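Local coordinates for protein terminase, large subunit (Enterobacteria phage P22, PDB 4DKW) that drives viral DNA into empty capsids as the ATP-powered packaging motor and cuts the genome to start and end packaging, this chain being its C-terminal nuclease domain, at residues A31-W36 against T176-M181; L56-K61 against K142-C147; F151-L156 against D170-A175. One frame throughout, in Å; residues are numbered along the deposited sequence.

All three contacts lie within the RNase H-like nuclease domain, their centres about 11 to 13 Å apart. Contacts 1 and 3 share helix 171-181: its first turn meets helix 148-156 in contact 3, its later turns meet strand 27-33 in contact 1. Contact 2 joins strands 53-62 and 141-144 of the same mixed sheet, and strand 141-144 leads on into helix 148-156. Along the chain, contact 1 brackets the others, and contact 2 precedes contact 3. Contacts 1 and 3 each give one aspartate, D33 and D171, to the same magnesium ion. Strand 27-33 and helix 171-181 thus meet at the metal, with contact 2 linked to it through the K61-E153 salt bridge.

Contact 1 of 3, residues A31-W36 against T176-M181; sequences AQDFGW and TRYGYM. With MG (magnesium ion), chain E.
The ring of Y178 turns its edge, not a face, to strand 27-33: Q32 O and D33 OD1 both lie near the ring plane, with CD2 3.7 Å from Q32 O and CE2 4.2 Å from D33 OD1. Aromatic C-H edges carry a slight positive charge, so they suit a place beside oxygen atoms. With CG of Y178 anti to the carbonyl carbon (chi1 -58°), the ring leaves helix 171-181 toward the strand, and the Y178 side chain also touches P86 and A84. The other flat group, the D33 carboxylate, is held at its two oxygens: OD2 binds the magnesium ion at 2.1 Å, and OD1 accepts a hydrogen bond of 2.6 Å from water 1, itself a ligand of the metal. Its CG stands anti to the backbone N (chi1 -175°), which brings the carboxylate to the ion and to D171, the other protein ligand. Nearer the start of the strand segment, A31 CB comes within 3.6 Å of G179 N, and A31 CA and G179 CA are only 5.0 Å apart; the methyl of A31 and the bare CA of G179 let the two backbones come this close. Van der Waals contact and the ring edge against oxygens, not hydrogen bonds, seat the helix on the strand, while metal coordination, which would probably keep D33 ionised, ties the strand's end to the nuclease active site.

Contact 2 of 3, residues L56-K61 against K142-C147; sequences LARVWK and KVFNTC
Two backbone hydrogen bonds make the parallel join between strands 53-62 and 141-144, both nearly straight and in the carbonyl plane. L56 N donates to K142 O at 2.8 Å, and F144 N donates to L56 O at 3.1 Å, so L56 bonds on both sides of V143. Apolar contacts follow: L56 and V143 lie side by side on one face of the sheet, L56 CB 4.0 Å from V143 CG2, branched apolar chains suited to this buried face, where both touch F150 of helix 148-156. Farther along, a type I turn from F144 to C147 brings C147 CB to within 3.8 Å of V59 CG2. The aromatic part is a CH-pi contact, with A57 CA over a face of the F144 ring, 3.9 Å from its centroid; the small A57 side chain lets the ring come this close. R58 reaches back, its chain bent at chi2 (-80°), and NH1 donates to A57 O at 3.2 Å from above the carbonyl plane. A57 and R58 form a classic beta bulge against Q44 of strand 40-48. Pairing with strand 141-144 ends where the turn begins; from there the F144 ring on A57 and C147 on V59 continue the contact by CH-pi and van der Waals packing, while R58 bonds within its own strand.

Contact 3 of 3, residues F151-L156 against D170-A175; sequences FEEFRL and DDVLDA. With MG (magnesium ion), chain E.
In this RNase H-like nuclease fold, the helical segments 151-156 and 171-175, of helices 148-156 and 171-181, cross almost at right angles (97°), and E153 reaches from the first to the N-terminal turn of the second. Its CB packs on L173, 3.7 Å from L173 CD1. From there CG lies anti to the carbonyl carbon (chi1 -59°), and the chain runs on extended (chi2 -169°) to lay CD beside the backbone nitrogens of D171 and V172. At the tip the two oxygens divide the work. OE1 accepts from L173 N at 2.9 Å, met from above the carboxylate plane, and also lies close to L173 CG. OE2 takes V172 N at 3.1 Å through its syn lone pair, and it also forms a salt bridge with K61. Glutamate suits this place, being long enough to cross between the helices and negatively charged where the helix's first turn presents N-H groups, which probably stabilise the buried carboxylate. K61 would likewise offset the nearness of two acids, E153 OE2 standing 4.0 Å from D171 OD2. E153 is thus a second-shell neighbour of the metal site, bonded to the turn that carries D171. On that turn, D171 OD1 binds the magnesium ion at 2.3 Å.

Contact 1 of 3, residues A31-W36 against T176-M181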
loop_
_atom_site.group_PDB
_atom_site.type_symbol
_atom_site.label_atom_id
_atom_site.label_comp_id
_atom_site.label_asym_id
_atom_site.label_seq_id
_atom_site.Cartn_x
_atom_site.Cartn_y
_atom_site.Cartn_z
ATOM N N ALA A 31 1.955 -4.923 -0.742
ATOM C CA ALA A 31 0.581 -4.753 -1.168
ATOM C C ALA A 31 0.509 -4.353 -2.633
ATOM O O ALA A 31 1.457 -3.777 -3.182
ATOM C CB ALA A 31 -0.136 -3.752 -0.288
ATOM N N GLN A 32 -0.628 -4.658 -3.249
ATOM C CA GLN A 32 -0.833 -4.443 -4.676
ATOM C C GLN A 32 -2.126 -3.672 -4.926
ATOM O O GLN A 32 -3.149 -3.944 -4.304
ATOM C CB GLN A 32 -0.908 -5.797 -5.400
ATOM C CG GLN A 32 -1.102 -5.717 -6.923
ATOM C CD GLN A 32 0.147 -5.252 -7.669
ATOM O OE1 GLN A 32 1.267 -5.640 -7.329
ATOM N NE2 GLN A 32 -0.044 -4.422 -8.692
ATOM N N ASP A 33 -2.069 -2.695 -5.824
ATOM C CA ASP A 33 -3.282 -2.131 -6.397
ATOM C C ASP A 33 -3.241 -2.502 -7.865
ATOM O O ASP A 33 -2.239 -2.270 -8.536
ATOM C CB ASP A 33 -3.365 -0.604 -6.223
ATOM C CG ASP A 33 -4.692 -0.036 -6.713
ATOM O OD1 ASP A 33 -5.733 -0.703 -6.523
ATOM O OD2 ASP A 33 -4.708 1.064 -7.297
ATOM N N PHE A 34 -4.313 -3.103 -8.363
ATOM C CA PHE A 34 -4.329 -3.543 -9.752
ATOM C C PHE A 34 -4.654 -2.369 -10.669
ATOM O O PHE A 34 -5.314 -1.411 -10.249
ATOM C CB PHE A 34 -5.324 -4.689 -9.959
ATOM C CG PHE A 34 -5.055 -5.882 -9.100
ATOM C CD1 PHE A 34 -3.900 -6.615 -9.264
ATOM C CD2 PHE A 34 -5.962 -6.272 -8.129
ATOM C CE1 PHE A 34 -3.642 -7.716 -8.472
ATOM C CE2 PHE A 34 -5.717 -7.376 -7.338
ATOM C CZ PHE A 34 -4.554 -8.099 -7.507
ATOM N N GLY A 35 -4.164 -2.436 -11.906
ATOM C CA GLY A 35 -4.416 -1.389 -12.884
ATOM C C GLY A 35 -3.723 -1.574 -14.223
ATOM O O GLY A 35 -2.542 -1.919 -14.278
ATOM N N TRP A 36 -4.460 -1.341 -15.307
ATOM C CA TRP A 36 -3.864 -1.347 -16.641
ATOM C C TRP A 36 -3.830 0.064 -17.255
ATOM O O TRP A 36 -2.754 0.632 -17.480
ATOM C CB TRP A 36 -4.576 -2.336 -17.573
ATOM C CG TRP A 36 -3.926 -2.380 -18.912
ATOM C CD1 TRP A 36 -4.298 -1.685 -20.031
ATOM C CD2 TRP A 36 -2.754 -3.123 -19.271
ATOM N NE1 TRP A 36 -3.435 -1.965 -21.067
ATOM C CE2 TRP A 36 -2.478 -2.842 -20.625
ATOM C CE3 TRP A 36 -1.914 -4.003 -18.581
ATOM C CZ2 TRP A 36 -1.398 -3.407 -21.299
ATOM C CZ3 TRP A 36 -0.842 -4.566 -19.256
ATOM C CH2 TRP A 36 -0.593 -4.263 -20.598
ATOM N N THR A 176 -0.843 1.123 0.012
ATOM C CA THR A 176 -0.325 1.349 1.353
ATOM C C THR A 176 -1.382 1.019 2.392
ATOM O O THR A 176 -1.106 0.352 3.381
ATOM C CB THR A 176 0.143 2.797 1.541
ATOM O OG1 THR A 176 1.148 3.094 0.567
ATOM C CG2 THR A 176 0.735 2.986 2.928
ATOM N N ARG A 177 -2.602 1.470 2.139
ATOM C CA ARG A 177 -3.717 1.236 3.036
ATOM C C ARG A 177 -4.012 -0.271 3.150
ATOM O O ARG A 177 -4.260 -0.782 4.252
ATOM C CB ARG A 177 -4.928 2.024 2.538
ATOM C CG ARG A 177 -5.919 2.410 3.605
ATOM C CD ARG A 177 -6.934 3.448 3.108
ATOM N NE ARG A 177 -7.235 3.296 1.684
ATOM C CZ ARG A 177 -7.997 2.335 1.169
ATOM N NH1 ARG A 177 -8.547 1.423 1.961
ATOM N NH2 ARG A 177 -8.200 2.285 -0.143
ATOM N N TYR A 178 -3.944 -0.988 2.030
ATOM C CA TYR A 178 -4.151 -2.450 2.041
ATOM C C TYR A 178 -3.105 -3.203 2.865
ATOM O O TYR A 178 -3.438 -4.154 3.581
ATOM C CB TYR A 178 -4.184 -3.041 0.626
ATOM C CG TYR A 178 -5.249 -2.440 -0.257
ATOM C CD1 TYR A 178 -6.466 -2.028 0.273
ATOM C CD2 TYR A 178 -5.033 -2.273 -1.621
ATOM C CE1 TYR A 178 -7.435 -1.467 -0.535
ATOM C CE2 TYR A 178 -5.996 -1.718 -2.432
ATOM C CZ TYR A 178 -7.195 -1.321 -1.884
ATOM O OH TYR A 178 -8.158 -0.771 -2.694
ATOM N N GLY A 179 -1.847 -2.789 2.748
ATOM C CA GLY A 179 -0.770 -3.397 3.505
ATOM C C GLY A 179 -0.960 -3.155 4.989
ATOM O O GLY A 179 -0.769 -4.052 5.809
ATOM N N TYR A 180 -1.341 -1.930 5.330
ATOM C CA TYR A 180 -1.633 -1.571 6.706
ATOM C C TYR A 180 -2.805 -2.393 7.280
ATOM O O TYR A 180 -2.739 -2.905 8.402
ATOM C CB TYR A 180 -1.899 -0.061 6.822
ATOM C CG TYR A 180 -2.399 0.345 8.189
ATOM C CD1 TYR A 180 -1.535 0.410 9.266
ATOM C CD2 TYR A 180 -3.741 0.654 8.404
ATOM C CE1 TYR A 180 -1.987 0.751 10.522
ATOM C CE2 TYR A 180 -4.205 1.016 9.667
ATOM C CZ TYR A 180 -3.316 1.054 10.716
ATOM O OH TYR A 180 -3.729 1.398 11.978
ATOM N N MET A 181 -3.876 -2.520 6.510
ATOM C CA MET A 181 -5.049 -3.268 6.955
ATOM C C MET A 181 -4.707 -4.715 7.254
ATOM O O MET A 181 -5.210 -5.305 8.217
ATOM C CB MET A 181 -6.139 -3.218 5.893
ATOM C CG MET A 181 -6.761 -1.843 5.731
ATOM S SD MET A 181 -7.773 -1.726 4.240
ATOM C CE MET A 181 -9.004 -2.969 4.567
HETATM MG MG MG E . -6.071 2.051 -8.549
HETATM O O HOH W 1 -7.232 0.453 -8.262
HETATM O O HOH W 2 -7.043 3.312 -9.998
#

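Contact 2 of 3, residues L56-K61 against K142-C147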
loop_
_atom_site.group_PDB
_atom_site.type_symbol
_atom_site.label_atom_id
_atom_site.label_comp_id
_atom_site.label_asym_id
_atom_site.label_seq_id
_atom_site.Cartn_x
_atom_site.Cartn_y
_atom_site.Cartn_z
ATOM N N LEU A 56 6.963 3.072 5.016
ATOM C CA LEU A 56 6.713 2.734 3.633
ATOM C C LEU A 56 8.081 2.734 2.960
ATOM O O LEU A 56 8.642 3.790 2.692
ATOM C CB LEU A 56 5.767 3.748 2.997
ATOM C CG LEU A 56 5.380 3.429 1.554
ATOM C CD1 LEU A 56 4.698 2.068 1.476
ATOM C CD2 LEU A 56 4.473 4.516 1.019
ATOM N N ALA A 57 8.628 1.541 2.721
ATOM C CA ALA A 57 10.030 1.403 2.329
ATOM C C ALA A 57 10.273 1.246 0.819
ATOM O O ALA A 57 11.332 1.615 0.324
ATOM C CB ALA A 57 10.662 0.240 3.087
ATOM N N ARG A 58 9.311 0.676 0.096
ATOM C CA ARG A 58 9.459 0.489 -1.344
ATOM C C ARG A 58 8.151 0.828 -2.045
ATOM O O ARG A 58 7.084 0.484 -1.558
ATOM C CB ARG A 58 9.852 -0.953 -1.684
ATOM C CG ARG A 58 11.033 -1.519 -0.914
ATOM C CD ARG A 58 12.332 -1.048 -1.506
ATOM N NE ARG A 58 13.474 -1.767 -0.947
ATOM C CZ ARG A 58 14.186 -1.353 0.099
ATOM N NH1 ARG A 58 13.879 -0.215 0.720
ATOM N NH2 ARG A 58 15.211 -2.077 0.525
ATOM N N VAL A 59 8.249 1.513 -3.183
ATOM C CA VAL A 59 7.091 1.885 -3.993
ATOM C C VAL A 59 7.408 1.746 -5.473
ATOM O O VAL A 59 8.449 2.216 -5.937
ATOM C CB VAL A 59 6.655 3.337 -3.727
ATOM C CG1 VAL A 59 5.750 3.831 -4.831
ATOM C CG2 VAL A 59 5.966 3.451 -2.369
ATOM N N TRP A 60 6.513 1.088 -6.207
ATOM C CA TRP A 60 6.613 0.992 -7.654
ATOM C C TRP A 60 5.233 1.264 -8.241
ATOM O O TRP A 60 4.240 0.674 -7.818
ATOM C CB TRP A 60 7.134 -0.386 -8.074
ATOM C CG TRP A 60 7.204 -0.607 -9.573
ATOM C CD1 TRP A 60 8.193 -0.194 -10.423
ATOM C CD2 TRP A 60 6.252 -1.321 -10.383
ATOM N NE1 TRP A 60 7.910 -0.598 -11.713
ATOM C CE2 TRP A 60 6.727 -1.292 -11.712
ATOM C CE3 TRP A 60 5.041 -1.976 -10.111
ATOM C CZ2 TRP A 60 6.033 -1.887 -12.766
ATOM C CZ3 TRP A 60 4.353 -2.566 -11.159
ATOM C CH2 TRP A 60 4.853 -2.518 -12.471
ATOM N N LYS A 61 5.171 2.176 -9.201
ATOM C CA LYS A 61 3.905 2.570 -9.805
ATOM C C LYS A 61 4.068 2.684 -11.315
ATOM O O LYS A 61 4.986 3.361 -11.789
ATOM C CB LYS A 61 3.463 3.911 -9.226
ATOM C CG LYS A 61 2.182 4.469 -9.813
ATOM C CD LYS A 61 1.807 5.774 -9.126
ATOM C CE LYS A 61 0.562 6.378 -9.753
ATOM N NZ LYS A 61 0.080 7.531 -8.965
ATOM N N LYS A 142 6.096 6.678 8.616
ATOM C CA LYS A 142 7.167 7.312 7.863
ATOM C C LYS A 142 7.219 6.762 6.437
ATOM O O LYS A 142 6.874 5.590 6.199
ATOM C CB LYS A 142 8.515 7.079 8.561
ATOM C CG LYS A 142 8.566 7.512 10.011
ATOM C CD LYS A 142 8.511 9.025 10.125
ATOM C CE LYS A 142 8.491 9.473 11.578
ATOM N NZ LYS A 142 7.941 10.851 11.684
ATOM N N VAL A 143 7.648 7.608 5.499
ATOM C CA VAL A 143 7.867 7.197 4.110
ATOM C C VAL A 143 9.313 7.493 3.721
ATOM O O VAL A 143 9.783 8.608 3.925
ATOM C CB VAL A 143 6.897 7.940 3.158
ATOM C CG1 VAL A 143 7.089 7.495 1.689
ATOM C CG2 VAL A 143 5.468 7.705 3.602
ATOM N N PHE A 144 10.025 6.500 3.187
ATOM C CA PHE A 144 11.398 6.712 2.716
ATOM C C PHE A 144 11.390 7.824 1.675
ATOM O O PHE A 144 10.486 7.883 0.845
ATOM C CB PHE A 144 11.966 5.441 2.079
ATOM C CG PHE A 144 12.426 4.401 3.069
ATOM C CD1 PHE A 144 12.052 4.463 4.407
ATOM C CD2 PHE A 144 13.241 3.356 2.652
ATOM C CE1 PHE A 144 12.487 3.497 5.319
ATOM C CE2 PHE A 144 13.684 2.399 3.546
ATOM C CZ PHE A 144 13.311 2.466 4.884
ATOM N N ASN A 145 12.379 8.709 1.715
ATOM C CA ASN A 145 12.429 9.812 0.757
ATOM C C ASN A 145 12.635 9.367 -0.699
ATOM O O ASN A 145 12.521 10.170 -1.619
ATOM C CB ASN A 145 13.455 10.877 1.188
ATOM C CG ASN A 145 14.869 10.337 1.299
ATOM O OD1 ASN A 145 15.333 9.571 0.454
ATOM N ND2 ASN A 145 15.575 10.758 2.342
ATOM N N THR A 146 12.920 8.084 -0.892
ATOM C CA THR A 146 13.091 7.504 -2.215
ATOM C C THR A 146 11.770 6.978 -2.802
ATOM O O THR A 146 11.748 6.434 -3.903
ATOM C CB THR A 146 14.115 6.357 -2.168
ATOM O OG1 THR A 146 13.764 5.439 -1.117
ATOM C CG2 THR A 146 15.525 6.906 -1.930
ATOM N N CYS A 147 10.675 7.146 -2.061
ATOM C CA CYS A 147 9.359 6.678 -2.506
ATOM C C CYS A 147 8.536 7.849 -3.011
ATOM O O CYS A 147 7.425 8.074 -2.536
ATOM C CB CYS A 147 8.598 5.986 -1.369
ATOM S SG CYS A 147 9.378 4.497 -0.781
#

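Contact 3 of 3, residues F151-L156 against D170-A175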
loop_
_atom_site.group_PDB
_atom_site.type_symbol
_atom_site.label_atom_id
_atom_site.label_comp_id
_atom_site.label_asym_id
_atom_site.label_seq_id
_atom_site.Cartn_x
_atom_site.Cartn_y
_atom_site.Cartn_z
ATOM N N PHE A 151 4.484 10.581 -2.364
ATOM C CA PHE A 151 4.332 12.001 -2.058
ATOM C C PHE A 151 3.556 12.747 -3.144
ATOM O O PHE A 151 2.794 13.679 -2.855
ATOM C CB PHE A 151 5.701 12.637 -1.787
ATOM C CG PHE A 151 6.336 12.145 -0.525
ATOM C CD1 PHE A 151 5.798 12.499 0.712
ATOM C CD2 PHE A 151 7.438 11.301 -0.565
ATOM C CE1 PHE A 151 6.361 12.035 1.886
ATOM C CE2 PHE A 151 8.011 10.833 0.607
ATOM C CZ PHE A 151 7.474 11.205 1.833
ATOM N N GLU A 152 3.739 12.321 -4.388
ATOM C CA GLU A 152 2.975 12.870 -5.505
ATOM C C GLU A 152 1.475 12.721 -5.295
ATOM O O GLU A 152 0.711 13.636 -5.596
ATOM C CB GLU A 152 3.384 12.198 -6.815
ATOM C CG GLU A 152 4.829 12.467 -7.214
ATOM C CD GLU A 152 5.232 11.760 -8.503
ATOM O OE1 GLU A 152 4.512 10.827 -8.932
ATOM O OE2 GLU A 152 6.277 12.137 -9.084
ATOM N N GLU A 153 1.062 11.561 -4.788
ATOM C CA GLU A 153 -0.350 11.288 -4.511
ATOM C C GLU A 153 -0.826 11.963 -3.222
ATOM O O GLU A 153 -1.919 12.523 -3.167
ATOM C CB GLU A 153 -0.595 9.781 -4.420
ATOM C CG GLU A 153 -0.226 8.990 -5.679
ATOM C CD GLU A 153 -0.742 7.556 -5.628
ATOM O OE1 GLU A 153 -1.303 7.173 -4.582
ATOM O OE2 GLU A 153 -0.596 6.814 -6.626
ATOM N N PHE A 154 0.012 11.885 -2.193
ATOM C CA PHE A 154 -0.209 12.501 -0.886
ATOM C C PHE A 154 -0.565 13.977 -1.044
ATOM O O PHE A 154 -1.481 14.482 -0.379
ATOM C CB PHE A 154 1.065 12.310 -0.057
ATOM C CG PHE A 154 1.023 12.923 1.320
ATOM C CD1 PHE A 154 0.518 12.209 2.398
ATOM C CD2 PHE A 154 1.561 14.187 1.547
ATOM C CE1 PHE A 154 0.509 12.756 3.658
ATOM C CE2 PHE A 154 1.552 14.741 2.818
ATOM C CZ PHE A 154 1.029 14.026 3.871
ATOM N N ARG A 155 0.150 14.652 -1.946
ATOM C CA ARG A 155 -0.046 16.081 -2.213
ATOM C C ARG A 155 -1.391 16.434 -2.856
ATOM O O ARG A 155 -1.924 17.532 -2.639
ATOM C CB ARG A 155 1.067 16.601 -3.113
ATOM C CG ARG A 155 2.389 16.738 -2.418
ATOM C CD ARG A 155 3.399 17.460 -3.288
ATOM N NE ARG A 155 4.032 16.585 -4.266
ATOM C CZ ARG A 155 5.187 15.958 -4.074
ATOM N NH1 ARG A 155 5.857 16.112 -2.941
ATOM N NH2 ARG A 155 5.694 15.201 -5.035
ATOM N N LEU A 156 -1.927 15.499 -3.638
ATOM C CA LEU A 156 -3.145 15.713 -4.414
ATOM C C LEU A 156 -4.421 15.106 -3.804
ATOM O O LEU A 156 -5.517 15.391 -4.264
ATOM C CB LEU A 156 -2.950 15.125 -5.806
ATOM C CG LEU A 156 -1.820 15.735 -6.627
ATOM C CD1 LEU A 156 -1.706 15.007 -7.954
ATOM C CD2 LEU A 156 -2.102 17.201 -6.855
ATOM N N ASP A 170 -4.407 7.690 -6.642
ATOM C CA ASP A 170 -4.450 7.098 -5.313
ATOM C C ASP A 170 -4.096 5.620 -5.284
ATOM O O ASP A 170 -4.487 4.906 -4.371
ATOM C CB ASP A 170 -5.824 7.331 -4.678
ATOM C CG ASP A 170 -6.952 6.691 -5.458
ATOM O OD1 ASP A 170 -6.696 6.177 -6.559
ATOM O OD2 ASP A 170 -8.105 6.711 -4.968
ATOM N N ASP A 171 -3.332 5.174 -6.275
ATOM C CA ASP A 171 -2.928 3.774 -6.377
ATOM C C ASP A 171 -1.911 3.341 -5.307
ATOM O O ASP A 171 -2.096 2.305 -4.672
ATOM C CB ASP A 171 -2.397 3.502 -7.778
ATOM C CG ASP A 171 -3.287 4.113 -8.852
ATOM O OD1 ASP A 171 -4.424 3.602 -9.054
ATOM O OD2 ASP A 171 -2.858 5.111 -9.474
ATOM N N VAL A 172 -0.843 4.121 -5.128
ATOM C CA VAL A 172 0.114 3.911 -4.037
ATOM C C VAL A 172 -0.565 4.072 -2.665
ATOM O O VAL A 172 -0.302 3.297 -1.740
ATOM C CB VAL A 172 1.339 4.856 -4.157
ATOM C CG1 VAL A 172 2.249 4.758 -2.914
ATOM C CG2 VAL A 172 2.125 4.537 -5.425
ATOM N N LEU A 173 -1.456 5.054 -2.548
ATOM C CA LEU A 173 -2.194 5.282 -1.307
ATOM C C LEU A 173 -3.074 4.077 -0.970
ATOM O O LEU A 173 -3.068 3.587 0.160
ATOM C CB LEU A 173 -3.031 6.566 -1.395
ATOM C CG LEU A 173 -2.217 7.867 -1.469
ATOM C CD1 LEU A 173 -3.118 9.063 -1.741
ATOM C CD2 LEU A 173 -1.422 8.090 -0.181
ATOM N N ASP A 174 -3.810 3.586 -1.959
ATOM C CA ASP A 174 -4.639 2.404 -1.765
ATOM C C ASP A 174 -3.820 1.193 -1.339
ATOM O O ASP A 174 -4.139 0.531 -0.345
ATOM C CB ASP A 174 -5.412 2.072 -3.039
ATOM C CG ASP A 174 -6.581 3.002 -3.272
ATOM O OD1 ASP A 174 -6.923 3.787 -2.361
ATOM O OD2 ASP A 174 -7.168 2.933 -4.368
ATOM N N ALA A 175 -2.774 0.898 -2.105
ATOM C CA ALA A 175 -1.856 -0.193 -1.779
ATOM C C ALA A 175 -1.310 -0.071 -0.354
ATOM O O ALA A 175 -1.320 -1.042 0.400
ATOM C CB ALA A 175 -0.714 -0.250 -2.787
HETATM MG MG MG E . -6.071 2.051 -8.549
HETATM O O HOH W 1 -7.232 0.453 -8.262
HETATM O O HOH W 2 -7.043 3.312 -9.998
#